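Local coordinates for protein rhomboid protease GlpG (Haemophilus influenzae, PDB 2NR9) that probably cleaves transmembrane segments of other proteins within the membrane, as a rhomboid serine protease with a serine-histidine catalytic dyad, at residues 10-15 against 71-76; 52-57 against 95-100; 17-22 against 56-61. The protein carries 2 engineered substitutions. All coordinates share one frame; numbering follows the deposited sequence. Where two conformers were deposited one is given.

Contact 1 (10-15 against 71-76); sequences KITLIL and SWFFIF. With PQE (3,6,12,15,18,21,24-heptaoxahexatriacontan-1-ol), chain F.
F73 and F74 reach from helix 63-84 to T12, L13 and L15 near the start of helix 10-27, two antiparallel segments whose axes approach to 9.6 Å at 167°. Both phenylalanines hold CG anti to the backbone N (chi1 -180° for F73), and successive positions on the helix carry their rings to different flanks of T12. The small threonine lets the backbones come close: its CA lies 6.2 Å from the CA of F74. F73, T12 and L15 form the buried, well-packed part. There the CE2-CZ end of the F73 ring meets L15 obliquely, with CZ 3.6 Å from L15 CD1 and CE2 3.8 Å from L15 CB, while T12 O lies at the ring edge. A branched leucine suits this place because its CB and one methyl can lie against two neighbouring ring atoms, CE2 and CZ. T12 CG2 packs 3.8 Å from F74 CD1, its methyl serving the apolar interface while OG1 turns to a hydrogen bond with E81. The flank of F74 and L13 is only partly buried. L13 CD2 comes to the edge of that ring, but L13 has two conformers and the close approach is doubtful. The alkyl tail of PQE passes on this flank, its C47 4.1 Å from F74 CD2 and its C45 3.7 Å from I75 CD1, as an acyl chain might in the membrane. T12 also touches L89, and L15 touches Y93, of helix 86-108, while W72 and F76 carry the other side of helix 63-84 onto helix 116-131.

Contact 2 (52-57 against 95-100); sequences RYISHT and VASAIT
The end of the long loop joining the first two transmembrane helices, which in rhomboid proteases carries a Trp-Arg motif and dips into the membrane, meets helix 86-108 where Y53, I54, H56 and T57 gather around S97 and A98. Small residues suit the helix here, since the backbones come within 5.1 Å at two CA pairs, Y53 with A98 and I54 with S97. That closeness lets A98 CA offer a C-H to Y53 O at 3.3 Å. The carbonyl oxygens of Y53 and S97 face the same region, and the N-H of H56 NE2 is divided between them. The bond to S97 O is weak, 3.1 Å with 125° at the hydrogen, and so is the bond to Y53 O, 3.0 Å with 135°. Histidine suits the place because a flat ring can bring one N-H between two acceptors while S97 O stays at its edge, in plane. Its CG sits between the backbone N and the carbonyl carbon (chi1 56°), turned back over its own turn, where NE2 can reach Y53 O as well as S97 O; the ring also meets F112 edge-to-face. I54 covers the helix with its methyls, but two conformers make its exact contacts with S97 and A98 provisional. T57 is buried, and its OG1 is satisfied twice: it donates to I54 O at 2.9 Å, within its own turn, and is hydrogen-bonded to Y93 OH of the helix. The hydroxyl of S97 is likewise committed, to Y93 O. What T57 turns to S97 is therefore its methyl, with CG2 3.6 Å from S97 CB and 3.3 Å from S97 OG.

Contact 3 (17-22 against 56-61); sequences ALCVLI and HTLVHL
C19 and I22, one turn apart on helix 10-27, face L58, V59 and H60 where the loop between the first two transmembrane helices of the rhomboid fold runs down toward helix 63-84. The helix surface is a slim cysteine beside a bulky isoleucine, and L58 fits across both. I22 CD1 is the main bump: it presses obliquely into the base of L58, 3.6 Å from CB and 3.8 Å from CG, while I22 CG2 lies 3.5 Å from L58 O. The leucine's chi2 of 20° is far from staggered, which may reflect strain or an uncertain model. L58 also touches the bound PA6, as does L18. Beside it the short side chain of C19 lets the backbones approach, its CA 5.0 Å from that of L58. SG fills the hollow among T57 O, L58 CD1 and the H60 ring, a sulfur-aromatic contact at the ring edge, 3.9 Å from H60 CE1. A water bridges the segments nearby, donating a hydrogen bond to C19 O and, at a doubtfully short distance, to L58 O. A histidine suits this site because its two nitrogens can serve both sides: NE2 makes a weak bond to N69, and ND1 holds the water in the ring plane at 2.7 Å.

Both segments of contact 3, 17-22 and 56-61, fall between the two segments of contact 1. The two contacts share helix 10-27, contact 1 using its beginning (10-15) and contact 3 a part about two turns later, with centres 12 Å apart. Segment 52-57 of contact 2 overlaps 56-61 of contact 3 at H56 and T57, and their centres are 13 Å apart. Contacts 1 and 2 lie 16 Å apart between centres, without touching. Together they join helix 10-27 to helix 63-84, and the loop before helix 63-84 to helices 10-27 and 86-108. The active site is close by: the side chains of F73, T57 and H60 lie about 9, 8 and 7 Å from that of the nucleophile S116.

Contact 1 (10-15 against 71-76)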
loop_
_atom_site.group_PDB
_atom_site.type_symbol
_atom_site.label_atom_id
_atom_site.label_comp_id
_atom_site.label_asym_id
_atom_site.label_seq_id
_atom_site.Cartn_x
_atom_site.Cartn_y
_atom_site.Cartn_z
ATOM N N LYS A 10 0.545 15.613 -2.401
ATOM C CA LYS A 10 1.739 15.606 -3.235
ATOM C C LYS A 10 2.439 14.241 -3.242
ATOM O O LYS A 10 2.905 13.788 -4.281
ATOM C CB LYS A 10 2.703 16.709 -2.793
ATOM C CG LYS A 10 2.161 18.115 -3.014
ATOM C CD LYS A 10 3.118 19.173 -2.500
ATOM C CE LYS A 10 2.570 20.577 -2.756
ATOM N NZ LYS A 10 3.508 21.638 -2.292
ATOM N N ILE A 11 2.511 13.592 -2.085
ATOM C CA ILE A 11 3.144 12.273 -2.001
ATOM C C ILE A 11 2.313 11.222 -2.752
ATOM O O ILE A 11 2.853 10.419 -3.510
ATOM C CB ILE A 11 3.364 11.834 -0.546
ATOM C CG1 ILE A 11 4.323 12.803 0.170
ATOM C CG2 ILE A 11 3.926 10.406 -0.495
ATOM C CD1 ILE A 11 5.745 12.823 -0.405
ATOM N N THR A 12 0.998 11.239 -2.531
ATOM C CA THR A 12 0.081 10.341 -3.237
ATOM C C THR A 12 0.311 10.472 -4.736
ATOM O O THR A 12 0.518 9.481 -5.439
ATOM C CB THR A 12 -1.396 10.714 -2.956
ATOM O OG1 THR A 12 -1.678 10.562 -1.559
ATOM C CG2 THR A 12 -2.331 9.830 -3.755
ATOM N N LEU A 13 0.260 11.709 -5.214
ATOM C CA LEU A 13 0.463 12.013 -6.622
ATOM C C LEU A 13 1.815 11.539 -7.134
ATOM O O LEU A 13 1.892 10.927 -8.189
ATOM C CB LEU A 13 0.263 13.506 -6.887
ATOM C CG LEU A 13 -1.204 13.939 -6.848
ATOM C CD1 LEU A 13 -1.339 15.443 -6.751
ATOM C CD2 LEU A 13 -1.938 13.401 -8.070
ATOM N N ILE A 14 2.882 11.828 -6.391
ATOM C CA ILE A 14 4.221 11.392 -6.793
ATOM C C ILE A 14 4.327 9.869 -6.922
ATOM O O ILE A 14 4.944 9.359 -7.862
ATOM C CB ILE A 14 5.316 11.884 -5.822
ATOM C CG1 ILE A 14 5.562 13.385 -6.003
ATOM C CG2 ILE A 14 6.612 11.123 -6.066
ATOM C CD1 ILE A 14 6.671 13.935 -5.118
ATOM N N LEU A 15 3.751 9.146 -5.962
ATOM C CA LEU A 15 3.804 7.678 -5.973
ATOM C C LEU A 15 2.957 7.078 -7.094
ATOM O O LEU A 15 3.358 6.104 -7.748
ATOM C CB LEU A 15 3.394 7.107 -4.611
ATOM C CG LEU A 15 4.393 7.336 -3.475
ATOM C CD1 LEU A 15 3.807 6.915 -2.129
ATOM C CD2 LEU A 15 5.705 6.601 -3.754
ATOM N N SER A 71 -6.033 3.046 -8.353
ATOM C CA SER A 71 -7.350 3.612 -8.037
ATOM C C SER A 71 -7.536 3.664 -6.524
ATOM O O SER A 71 -7.805 4.721 -5.956
ATOM C CB SER A 71 -8.470 2.768 -8.652
ATOM O OG SER A 71 -8.346 2.681 -10.063
ATOM N N TRP A 72 -7.406 2.505 -5.883
ATOM C CA TRP A 72 -7.563 2.392 -4.441
ATOM C C TRP A 72 -6.525 3.204 -3.660
ATOM O O TRP A 72 -6.861 3.847 -2.665
ATOM C CB TRP A 72 -7.546 0.923 -4.013
ATOM C CG TRP A 72 -8.806 0.187 -4.358
ATOM C CD1 TRP A 72 -9.157 -0.315 -5.579
ATOM C CD2 TRP A 72 -9.882 -0.129 -3.470
ATOM N NE1 TRP A 72 -10.389 -0.920 -5.504
ATOM C CE2 TRP A 72 -10.853 -0.824 -4.219
ATOM C CE3 TRP A 72 -10.119 0.105 -2.111
ATOM C CZ2 TRP A 72 -12.045 -1.279 -3.657
ATOM C CZ3 TRP A 72 -11.300 -0.352 -1.554
ATOM C CH2 TRP A 72 -12.248 -1.039 -2.324
ATOM N N PHE A 73 -5.271 3.181 -4.107
ATOM C CA PHE A 73 -4.218 3.962 -3.437
ATOM C C PHE A 73 -4.422 5.465 -3.609
ATOM O O PHE A 73 -4.173 6.237 -2.686
ATOM C CB PHE A 73 -2.816 3.571 -3.930
ATOM C CG PHE A 73 -1.690 4.354 -3.262
ATOM C CD1 PHE A 73 -1.248 4.013 -1.994
ATOM C CD2 PHE A 73 -1.088 5.428 -3.908
ATOM C CE1 PHE A 73 -0.222 4.723 -1.382
ATOM C CE2 PHE A 73 -0.067 6.148 -3.297
ATOM C CZ PHE A 73 0.372 5.790 -2.041
ATOM N N PHE A 74 -4.864 5.886 -4.791
ATOM C CA PHE A 74 -5.048 7.306 -5.031
ATOM C C PHE A 74 -6.148 7.854 -4.129
ATOM O O PHE A 74 -5.964 8.867 -3.455
ATOM C CB PHE A 74 -5.354 7.588 -6.503
ATOM C CG PHE A 74 -5.335 9.050 -6.854
ATOM C CD1 PHE A 74 -4.134 9.701 -7.103
ATOM C CD2 PHE A 74 -6.511 9.777 -6.923
ATOM C CE1 PHE A 74 -4.108 11.058 -7.406
ATOM C CE2 PHE A 74 -6.491 11.130 -7.227
ATOM C CZ PHE A 74 -5.286 11.769 -7.472
ATOM N N ILE A 75 -7.263 7.134 -4.067
ATOM C CA ILE A 75 -8.384 7.525 -3.231
ATOM C C ILE A 75 -8.070 7.499 -1.735
ATOM O O ILE A 75 -8.207 8.513 -1.057
ATOM C CB ILE A 75 -9.622 6.642 -3.492
ATOM C CG1 ILE A 75 -10.179 6.903 -4.893
ATOM C CG2 ILE A 75 -10.692 6.908 -2.439
ATOM C CD1 ILE A 75 -11.479 6.149 -5.191
ATOM N N PHE A 76 -7.640 6.346 -1.224
ATOM C CA PHE A 76 -7.407 6.192 0.219
ATOM C C PHE A 76 -6.041 6.673 0.710
ATOM O O PHE A 76 -5.912 7.124 1.851
ATOM C CB PHE A 76 -7.731 4.770 0.685
ATOM C CG PHE A 76 -9.179 4.383 0.468
ATOM C CD1 PHE A 76 -9.580 3.783 -0.718
ATOM C CD2 PHE A 76 -10.148 4.700 1.412
ATOM C CE1 PHE A 76 -10.919 3.467 -0.942
ATOM C CE2 PHE A 76 -11.490 4.378 1.199
ATOM C CZ PHE A 76 -11.874 3.768 0.019
HETATM O O47 PQE F . -0.939 -3.505 -23.046
HETATM C C68 PQE F . -1.519 -4.706 -22.514
HETATM C C52 PQE F . -0.714 -5.172 -21.302
HETATM O O70 PQE F . -1.313 -6.348 -20.754
HETATM C C55 PQE F . -2.192 -6.047 -19.669
HETATM C C58 PQE F . -3.058 -7.263 -19.356
HETATM O O71 PQE F . -4.202 -6.858 -18.604
HETATM C C61 PQE F . -5.414 -7.044 -19.336
HETATM C C62 PQE F . -5.171 -6.751 -20.812
HETATM C C63 PQE F . -6.298 -5.915 -21.407
HETATM C C66 PQE F . -6.844 -4.914 -20.394
HETATM C C67 PQE F . -6.231 -3.534 -20.598
HETATM O O72 PQE F . -6.689 -2.656 -19.569
HETATM C C65 PQE F . -6.151 -1.341 -19.718
HETATM C C64 PQE F . -6.581 -0.465 -18.543
HETATM O O73 PQE F . -5.856 0.767 -18.568
HETATM C C60 PQE F . -4.443 0.563 -18.564
HETATM C C59 PQE F . -3.784 1.565 -17.623
HETATM O O74 PQE F . -2.363 1.481 -17.746
HETATM C C57 PQE F . -1.693 2.024 -16.607
HETATM C C56 PQE F . -2.393 3.300 -16.148
HETATM O O75 PQE F . -3.013 3.091 -14.877
HETATM C C54 PQE F . -4.148 3.940 -14.701
HETATM C C53 PQE F . -4.539 3.979 -13.227
HETATM O O76 PQE F . -4.800 5.327 -12.835
HETATM C C51 PQE F . -5.961 5.424 -12.008
HETATM C C50 PQE F . -6.077 6.834 -11.429
HETATM C C49 PQE F . -7.063 6.868 -10.265
HETATM C C48 PQE F . -8.156 7.907 -10.488
HETATM C C47 PQE F . -9.181 7.870 -9.359
HETATM C C46 PQE F . -10.560 7.473 -9.880
HETATM C C45 PQE F . -11.455 6.976 -8.749
HETATM C C44 PQE F . -12.726 6.327 -9.293
HETATM C C43 PQE F . -13.697 5.978 -8.166
HETATM C C42 PQE F . -15.087 6.550 -8.433
HETATM C C41 PQE F . -16.181 5.580 -8.000
HETATM C C40 PQE F . -17.268 5.474 -9.052
#

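Contact 2 (52-57 against 95-100)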
loop_
_atom_site.group_PDB
_atom_site.type_symbol
_atom_site.label_atom_id
_atom_site.label_comp_id
_atom_site.label_asym_id
_atom_site.label_seq_id
_atom_site.Cartn_x
_atom_site.Cartn_y
_atom_site.Cartn_z
ATOM N N ARG A 52 15.749 -2.121 -2.694
ATOM C CA ARG A 52 15.026 -3.346 -3.021
ATOM C C ARG A 52 13.943 -3.734 -2.011
ATOM O O ARG A 52 12.989 -4.425 -2.355
ATOM C CB ARG A 52 16.005 -4.501 -3.212
ATOM C CG ARG A 52 16.900 -4.358 -4.418
ATOM C CD ARG A 52 17.850 -5.544 -4.528
ATOM N NE ARG A 52 18.650 -5.495 -5.745
ATOM C CZ ARG A 52 18.200 -5.863 -6.939
ATOM N NH1 ARG A 52 16.932 -6.219 -7.086
ATOM N NH2 ARG A 52 18.997 -5.814 -7.994
ATOM N N TYR A 53 14.105 -3.315 -0.763
ATOM C CA TYR A 53 13.104 -3.600 0.265
ATOM C C TYR A 53 11.804 -2.835 0.028
ATOM O O TYR A 53 10.771 -3.158 0.617
ATOM C CB TYR A 53 13.653 -3.271 1.660
ATOM C CG TYR A 53 14.815 -4.138 2.054
ATOM C CD1 TYR A 53 16.116 -3.660 1.987
ATOM C CD2 TYR A 53 14.620 -5.469 2.393
ATOM C CE1 TYR A 53 17.191 -4.471 2.312
ATOM C CE2 TYR A 53 15.681 -6.285 2.720
ATOM C CZ TYR A 53 16.966 -5.782 2.678
ATOM O OH TYR A 53 18.022 -6.596 2.997
ATOM N N ILE A 54 11.858 -1.836 -0.851
ATOM C CA ILE A 54 10.709 -0.979 -1.115
ATOM C C ILE A 54 10.325 -0.930 -2.601
ATOM O O ILE A 54 9.143 -0.921 -2.939
ATOM C CB ILE A 54 10.992 0.483 -0.658
ATOM C CG1 ILE A 54 11.606 0.507 0.746
ATOM C CG2 ILE A 54 9.730 1.327 -0.720
ATOM C CD1 ILE A 54 10.726 -0.093 1.811
ATOM N N SER A 55 11.331 -0.929 -3.478
ATOM C CA SER A 55 11.114 -0.740 -4.919
ATOM C C SER A 55 10.172 -1.727 -5.600
ATOM O O SER A 55 9.557 -1.398 -6.609
ATOM C CB SER A 55 12.446 -0.654 -5.678
ATOM O OG SER A 55 13.212 -1.847 -5.540
ATOM N N HIS A 56 10.080 -2.939 -5.069
ATOM C CA HIS A 56 9.220 -3.962 -5.657
ATOM C C HIS A 56 7.769 -3.491 -5.808
ATOM O O HIS A 56 7.012 -4.041 -6.613
ATOM C CB HIS A 56 9.271 -5.245 -4.820
ATOM C CG HIS A 56 8.920 -5.039 -3.376
ATOM N ND1 HIS A 56 7.630 -5.134 -2.901
ATOM C CD2 HIS A 56 9.690 -4.718 -2.308
ATOM C CE1 HIS A 56 7.624 -4.922 -1.597
ATOM N NE2 HIS A 56 8.859 -4.648 -1.215
ATOM N N THR A 57 7.406 -2.445 -5.065
ATOM C CA THR A 57 6.034 -1.930 -5.058
ATOM C C THR A 57 5.720 -1.027 -6.245
ATOM O O THR A 57 4.570 -0.661 -6.463
ATOM C CB THR A 57 5.749 -1.120 -3.779
ATOM O OG1 THR A 57 6.550 0.070 -3.778
ATOM C CG2 THR A 57 6.043 -1.944 -2.541
ATOM N N VAL A 95 7.290 1.685 5.294
ATOM C CA VAL A 95 7.174 0.591 6.264
ATOM C C VAL A 95 6.302 -0.564 5.782
ATOM O O VAL A 95 6.665 -1.733 5.940
ATOM C CB VAL A 95 6.668 1.103 7.633
ATOM C CG1 VAL A 95 6.238 -0.061 8.523
ATOM C CG2 VAL A 95 7.743 1.959 8.319
ATOM N N ALA A 96 5.137 -0.253 5.234
ATOM C CA ALA A 96 4.297 -1.302 4.674
ATOM C C ALA A 96 5.045 -2.021 3.548
ATOM O O ALA A 96 5.067 -3.248 3.499
ATOM C CB ALA A 96 2.991 -0.740 4.172
ATOM N N SER A 97 5.687 -1.256 2.664
ATOM C CA SER A 97 6.445 -1.850 1.550
ATOM C C SER A 97 7.500 -2.837 2.057
ATOM O O SER A 97 7.637 -3.943 1.532
ATOM C CB SER A 97 7.136 -0.762 0.709
ATOM O OG SER A 97 6.194 0.110 0.097
ATOM N N ALA A 98 8.255 -2.419 3.067
ATOM C CA ALA A 98 9.321 -3.244 3.619
ATOM C C ALA A 98 8.788 -4.460 4.344
ATOM O O ALA A 98 9.314 -5.563 4.184
ATOM C CB ALA A 98 10.208 -2.420 4.549
ATOM N N ILE A 99 7.760 -4.260 5.164
ATOM C CA ILE A 99 7.200 -5.354 5.945
ATOM C C ILE A 99 6.469 -6.400 5.103
ATOM O O ILE A 99 6.680 -7.605 5.290
ATOM C CB ILE A 99 6.307 -4.847 7.100
ATOM C CG1 ILE A 99 7.181 -4.179 8.174
ATOM C CG2 ILE A 99 5.522 -6.011 7.722
ATOM C CD1 ILE A 99 6.390 -3.488 9.270
ATOM N N THR A 100 5.623 -5.946 4.174
ATOM C CA THR A 100 4.873 -6.868 3.307
ATOM C C THR A 100 5.805 -7.672 2.399
ATOM O O THR A 100 5.578 -8.859 2.159
ATOM C CB THR A 100 3.811 -6.144 2.454
ATOM O OG1 THR A 100 4.441 -5.161 1.618
ATOM C CG2 THR A 100 2.769 -5.469 3.353
#

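Contact 3 (17-22 against 56-61)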
loop_
_atom_site.group_PDB
_atom_site.type_symbol
_atom_site.label_atom_id
_atom_site.label_comp_id
_atom_site.label_asym_id
_atom_site.label_seq_id
_atom_site.Cartn_x
_atom_site.Cartn_y
_atom_site.Cartn_z
ATOM N N ALA A 17 2.132 8.625 -9.974
ATOM C CA ALA A 17 2.812 8.965 -11.227
ATOM C C ALA A 17 4.082 8.131 -11.463
ATOM O O ALA A 17 4.427 7.836 -12.604
ATOM C CB ALA A 17 3.127 10.458 -11.280
ATOM N N LEU A 18 4.785 7.783 -10.389
ATOM C CA LEU A 18 5.982 6.940 -10.506
ATOM C C LEU A 18 5.611 5.548 -10.985
ATOM O O LEU A 18 6.307 4.958 -11.820
ATOM C CB LEU A 18 6.737 6.843 -9.174
ATOM C CG LEU A 18 7.752 7.935 -8.848
ATOM C CD1 LEU A 18 8.363 7.693 -7.479
ATOM C CD2 LEU A 18 8.839 7.981 -9.914
ATOM N N CYS A 19 4.544 5.000 -10.411
ATOM C CA CYS A 19 4.059 3.684 -10.809
ATOM C C CYS A 19 3.684 3.681 -12.280
ATOM O O CYS A 19 4.059 2.772 -13.016
ATOM C CB CYS A 19 2.867 3.246 -9.951
ATOM S SG CYS A 19 3.301 2.706 -8.255
ATOM N N VAL A 20 2.946 4.705 -12.708
ATOM C CA VAL A 20 2.546 4.820 -14.105
ATOM C C VAL A 20 3.764 4.918 -15.023
ATOM O O VAL A 20 3.809 4.273 -16.068
ATOM C CB VAL A 20 1.638 6.056 -14.354
ATOM C CG1 VAL A 20 1.294 6.173 -15.846
ATOM C CG2 VAL A 20 0.374 5.973 -13.520
ATOM N N LEU A 21 4.753 5.716 -14.624
ATOM C CA LEU A 21 5.951 5.913 -15.446
ATOM C C LEU A 21 6.791 4.650 -15.578
ATOM O O LEU A 21 7.318 4.354 -16.648
ATOM C CB LEU A 21 6.796 7.063 -14.912
ATOM C CG LEU A 21 6.142 8.441 -14.995
ATOM C CD1 LEU A 21 7.062 9.502 -14.404
ATOM C CD2 LEU A 21 5.791 8.777 -16.434
ATOM N N ILE A 22 6.917 3.912 -14.485
ATOM C CA ILE A 22 7.666 2.676 -14.500
ATOM C C ILE A 22 6.936 1.596 -15.314
ATOM O O ILE A 22 7.558 0.886 -16.104
ATOM C CB ILE A 22 8.006 2.208 -13.080
ATOM C CG1 ILE A 22 8.997 3.193 -12.437
ATOM C CG2 ILE A 22 8.608 0.808 -13.107
ATOM C CD1 ILE A 22 9.163 3.011 -10.951
ATOM N N HIS A 56 10.080 -2.939 -5.069
ATOM C CA HIS A 56 9.220 -3.962 -5.657
ATOM C C HIS A 56 7.769 -3.491 -5.808
ATOM O O HIS A 56 7.012 -4.041 -6.613
ATOM C CB HIS A 56 9.271 -5.245 -4.820
ATOM C CG HIS A 56 8.920 -5.039 -3.376
ATOM N ND1 HIS A 56 7.630 -5.134 -2.901
ATOM C CD2 HIS A 56 9.690 -4.718 -2.308
ATOM C CE1 HIS A 56 7.624 -4.922 -1.597
ATOM N NE2 HIS A 56 8.859 -4.648 -1.215
ATOM N N THR A 57 7.406 -2.445 -5.065
ATOM C CA THR A 57 6.034 -1.930 -5.058
ATOM C C THR A 57 5.720 -1.027 -6.245
ATOM O O THR A 57 4.570 -0.661 -6.463
ATOM C CB THR A 57 5.749 -1.120 -3.779
ATOM O OG1 THR A 57 6.550 0.070 -3.778
ATOM C CG2 THR A 57 6.043 -1.944 -2.541
ATOM N N LEU A 58 6.751 -0.644 -6.984
ATOM C CA LEU A 58 6.601 0.269 -8.113
ATOM C C LEU A 58 6.429 -0.440 -9.461
ATOM O O LEU A 58 6.291 0.215 -10.497
ATOM C CB LEU A 58 7.810 1.201 -8.175
ATOM C CG LEU A 58 7.818 2.519 -7.379
ATOM C CD1 LEU A 58 6.828 2.560 -6.229
ATOM C CD2 LEU A 58 9.231 2.898 -6.938
ATOM N N VAL A 59 6.507 -1.767 -9.456
ATOM C CA VAL A 59 6.374 -2.547 -10.677
ATOM C C VAL A 59 5.035 -3.290 -10.708
ATOM O O VAL A 59 4.612 -3.868 -9.708
ATOM C CB VAL A 59 7.528 -3.571 -10.830
ATOM C CG1 VAL A 59 7.391 -4.339 -12.143
ATOM C CG2 VAL A 59 8.880 -2.873 -10.758
ATOM N N HIS A 60 4.380 -3.273 -11.864
ATOM C CA HIS A 60 3.103 -3.946 -12.024
ATOM C C HIS A 60 3.125 -4.933 -13.192
ATOM O O HIS A 60 3.934 -4.803 -14.114
ATOM C CB HIS A 60 1.959 -2.930 -12.110
ATOM C CG HIS A 60 1.669 -2.255 -10.803
ATOM N ND1 HIS A 60 2.431 -1.209 -10.321
ATOM C CD2 HIS A 60 0.781 -2.556 -9.825
ATOM C CE1 HIS A 60 2.004 -0.878 -9.114
ATOM N NE2 HIS A 60 1.001 -1.676 -8.791
ATOM N N LEU A 61 2.265 -5.944 -13.123
ATOM C CA LEU A 61 2.312 -7.048 -14.076
ATOM C C LEU A 61 1.188 -7.081 -15.116
ATOM O O LEU A 61 1.229 -7.883 -16.049
ATOM C CB LEU A 61 2.401 -8.374 -13.321
ATOM C CG LEU A 61 3.501 -8.406 -12.249
ATOM C CD1 LEU A 61 3.432 -9.675 -11.409
ATOM C CD2 LEU A 61 4.882 -8.238 -12.870
HETATM O O HOH W 1 4.188 0.086 -11.893
#